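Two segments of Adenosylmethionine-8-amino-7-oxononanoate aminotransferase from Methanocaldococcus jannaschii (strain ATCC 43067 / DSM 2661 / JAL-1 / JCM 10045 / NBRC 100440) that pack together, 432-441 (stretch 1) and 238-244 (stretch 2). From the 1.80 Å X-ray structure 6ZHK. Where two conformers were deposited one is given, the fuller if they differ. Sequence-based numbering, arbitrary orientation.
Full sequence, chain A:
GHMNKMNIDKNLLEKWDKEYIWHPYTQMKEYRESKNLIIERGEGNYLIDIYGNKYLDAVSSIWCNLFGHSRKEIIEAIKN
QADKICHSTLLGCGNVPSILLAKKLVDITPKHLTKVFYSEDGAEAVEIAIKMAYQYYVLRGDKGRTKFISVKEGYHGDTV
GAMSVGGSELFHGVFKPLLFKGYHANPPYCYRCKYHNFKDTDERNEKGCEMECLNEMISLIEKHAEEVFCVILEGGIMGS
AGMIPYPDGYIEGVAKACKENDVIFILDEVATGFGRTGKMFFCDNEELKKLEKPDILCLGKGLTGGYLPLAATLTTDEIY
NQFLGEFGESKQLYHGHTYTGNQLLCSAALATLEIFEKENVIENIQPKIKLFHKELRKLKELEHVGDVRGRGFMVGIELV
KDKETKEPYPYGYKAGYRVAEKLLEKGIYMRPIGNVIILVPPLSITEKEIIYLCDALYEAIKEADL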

# COMPACT_ATOMS: atom_id res chain seq x y z
N PRO A 432 18.42 13.82 -5.28
CA PRO A 432 18.70 13.55 -6.69
C PRO A 432 18.42 12.09 -7.02
O PRO A 432 18.17 11.26 -6.13
CB PRO A 432 20.20 13.85 -6.69
CG PRO A 432 20.69 13.17 -5.39
CD PRO A 432 19.59 13.57 -4.41
N ILE A 433 18.45 11.77 -8.31
CA ILE A 433 18.53 10.37 -8.71
C ILE A 433 19.77 10.24 -9.57
O ILE A 433 19.81 10.84 -10.63
CB ILE A 433 17.26 9.92 -9.47
CG1 ILE A 433 16.01 10.16 -8.61
CG2 ILE A 433 17.43 8.44 -9.88
CD1 ILE A 433 14.71 9.94 -9.31
N GLY A 434 20.78 9.49 -9.06
CA GLY A 434 22.11 9.40 -9.67
C GLY A 434 22.64 10.76 -10.10
O GLY A 434 22.75 11.67 -9.26
N ASN A 435 22.87 10.95 -11.40
CA ASN A 435 23.48 12.20 -11.84
C ASN A 435 22.46 13.29 -12.10
O ASN A 435 22.80 14.29 -12.69
CB ASN A 435 24.31 12.04 -13.11
CG ASN A 435 25.50 11.18 -12.82
OD1 ASN A 435 26.11 11.32 -11.77
ND2 ASN A 435 25.78 10.22 -13.70
N VAL A 436 21.18 13.03 -11.81
CA VAL A 436 20.14 13.99 -12.13
C VAL A 436 19.71 14.71 -10.85
O VAL A 436 19.19 14.08 -9.90
CB VAL A 436 18.93 13.34 -12.82
CG1 VAL A 436 17.96 14.41 -13.30
CG2 VAL A 436 19.33 12.43 -13.99
N ILE A 437 19.88 16.03 -10.85
CA ILE A 437 19.30 16.88 -9.83
C ILE A 437 17.80 16.89 -10.11
O ILE A 437 17.40 17.23 -11.23
CB ILE A 437 19.89 18.31 -9.88
CG1 ILE A 437 21.38 18.33 -9.50
CG2 ILE A 437 19.14 19.31 -8.99
CD1 ILE A 437 22.15 19.52 -10.12
N ILE A 438 16.97 16.66 -9.08
CA ILE A 438 15.53 16.64 -9.29
C ILE A 438 14.95 17.88 -8.59
O ILE A 438 15.24 18.13 -7.43
CB ILE A 438 14.91 15.35 -8.67
CG1 ILE A 438 15.50 14.03 -9.20
CG2 ILE A 438 13.37 15.42 -8.77
CD1 ILE A 438 15.23 13.72 -10.67
N LEU A 439 14.11 18.63 -9.30
CA LEU A 439 13.32 19.71 -8.72
C LEU A 439 11.85 19.41 -8.97
O LEU A 439 11.41 19.41 -10.12
CB LEU A 439 13.68 21.02 -9.46
CG LEU A 439 15.14 21.48 -9.32
CD1 LEU A 439 15.32 22.83 -10.02
CD2 LEU A 439 15.59 21.54 -7.85
N VAL A 440 11.12 19.15 -7.87
CA VAL A 440 9.67 18.99 -7.95
C VAL A 440 9.11 19.85 -6.83
O VAL A 440 8.83 19.35 -5.74
CB VAL A 440 9.23 17.51 -7.87
CG1 VAL A 440 7.67 17.34 -7.93
CG2 VAL A 440 9.89 16.74 -8.98
N PRO A 441 9.05 21.18 -7.02
CA PRO A 441 8.68 22.08 -5.94
C PRO A 441 7.16 22.04 -5.73
O PRO A 441 6.41 21.68 -6.64
CB PRO A 441 9.12 23.46 -6.46
CG PRO A 441 9.01 23.34 -7.96
CD PRO A 441 9.39 21.90 -8.26
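Stretch 2 238-244: MGSAGMI

Stretch 2 is a compact loop closed on itself, laid against one row of aliphatic side chains. No hydrogen bond joins it to stretch 1, so the fit rests on shape and van der Waals contact, with 283 Å² buried over both sides. It begins at Met-238, out of reach of stretch 1; Met-238 N donates to Ile-244 O (2.8 Å) and Met-238 O accepts from Ile-244 N (3.0 Å). This pair of bonds ties the ends together, and the contact is made by residues between them.

Gly-239 (phi/psi -69/-66) opens the bend. Its O accepts from both Gly-242 N (2.8 Å) and Met-243 N (3.0 Å), and Ile-433 CD1 lies 4.1 Å from that same Gly-239 O. Ser-240 (-65/-22) points its CB away and offers backbone instead: its O sits 3.7 Å from Ile-433 CG2. Ala-241 (-74/-11) also turns its CB away and makes no contact.

At Gly-242 the two backbones come closest. Its CA is 5.8 Å from Val-436 CA, the nearest such pair across the stretches, and its O is 3.7 Å from Val-436 CG1. An ideal CB here would fall 3.0 Å from Val-436 CG2, a clash; the 120/37 backbone independently calls for glycine. The bare CA also lies 4.2 Å from Ile-438 CD1.

Met-243, at 55/51, then points its CA-to-CB bond toward stretch 1 and has the largest covered area of the loop. With chi angles m, m, t, it spans Ile-438, in the strand, and Val-440, just past its end: Met-243 CG meets Ile-438 CD1 at 3.9 Å, and Met-243 CE reaches Val-440 CG2, also at 3.9 Å. Thus, from Gly-239 to Met-243, contacts advance from Ile-433 to Val-440 in the same sequence direction. The rule is economical: glycine where the backbones come closest, and side chains, Ile-433 from one stretch and Met-243 from the other, where they stand farther apart.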

# COMPACT_ATOMS: atom_id res chain seq x y z
N MET A 238 8.86 10.72 -17.48
CA MET A 238 9.42 9.60 -16.75
C MET A 238 10.15 10.14 -15.51
O MET A 238 11.22 10.75 -15.61
CB MET A 238 10.37 8.79 -17.65
CG MET A 238 9.73 8.42 -19.03
SD MET A 238 10.95 7.59 -20.09
CE MET A 238 11.02 6.02 -19.23
N GLY A 239 9.54 9.98 -14.34
CA GLY A 239 10.09 10.60 -13.14
C GLY A 239 11.41 9.98 -12.71
O GLY A 239 12.47 10.65 -12.65
N SER A 240 11.31 8.72 -12.31
CA SER A 240 12.44 8.02 -11.69
C SER A 240 13.59 7.85 -12.70
O SER A 240 14.76 7.77 -12.32
CB SER A 240 11.96 6.70 -11.17
OG SER A 240 13.05 5.88 -10.81
N ALA A 241 13.28 7.92 -14.00
CA ALA A 241 14.34 7.87 -15.00
C ALA A 241 15.12 9.19 -15.04
O ALA A 241 16.13 9.26 -15.72
CB ALA A 241 13.81 7.52 -16.38
N GLY A 242 14.61 10.24 -14.38
CA GLY A 242 15.33 11.50 -14.26
C GLY A 242 14.57 12.68 -14.86
O GLY A 242 15.18 13.56 -15.52
N MET A 243 13.23 12.66 -14.70
CA MET A 243 12.33 13.69 -15.18
C MET A 243 12.52 13.89 -16.67
O MET A 243 12.62 15.03 -17.11
CB MET A 243 12.50 15.02 -14.41
CG MET A 243 12.25 14.84 -12.91
SD MET A 243 10.50 14.41 -12.63
CE MET A 243 10.68 13.51 -11.07
N ILE A 244 12.48 12.81 -17.45
CA ILE A 244 12.58 13.00 -18.89
C ILE A 244 11.18 13.06 -19.50
O ILE A 244 10.40 12.14 -19.37
CB ILE A 244 13.37 11.83 -19.50
CG1 ILE A 244 14.64 11.53 -18.69
CG2 ILE A 244 13.66 12.16 -20.96
CD1 ILE A 244 15.34 10.24 -19.09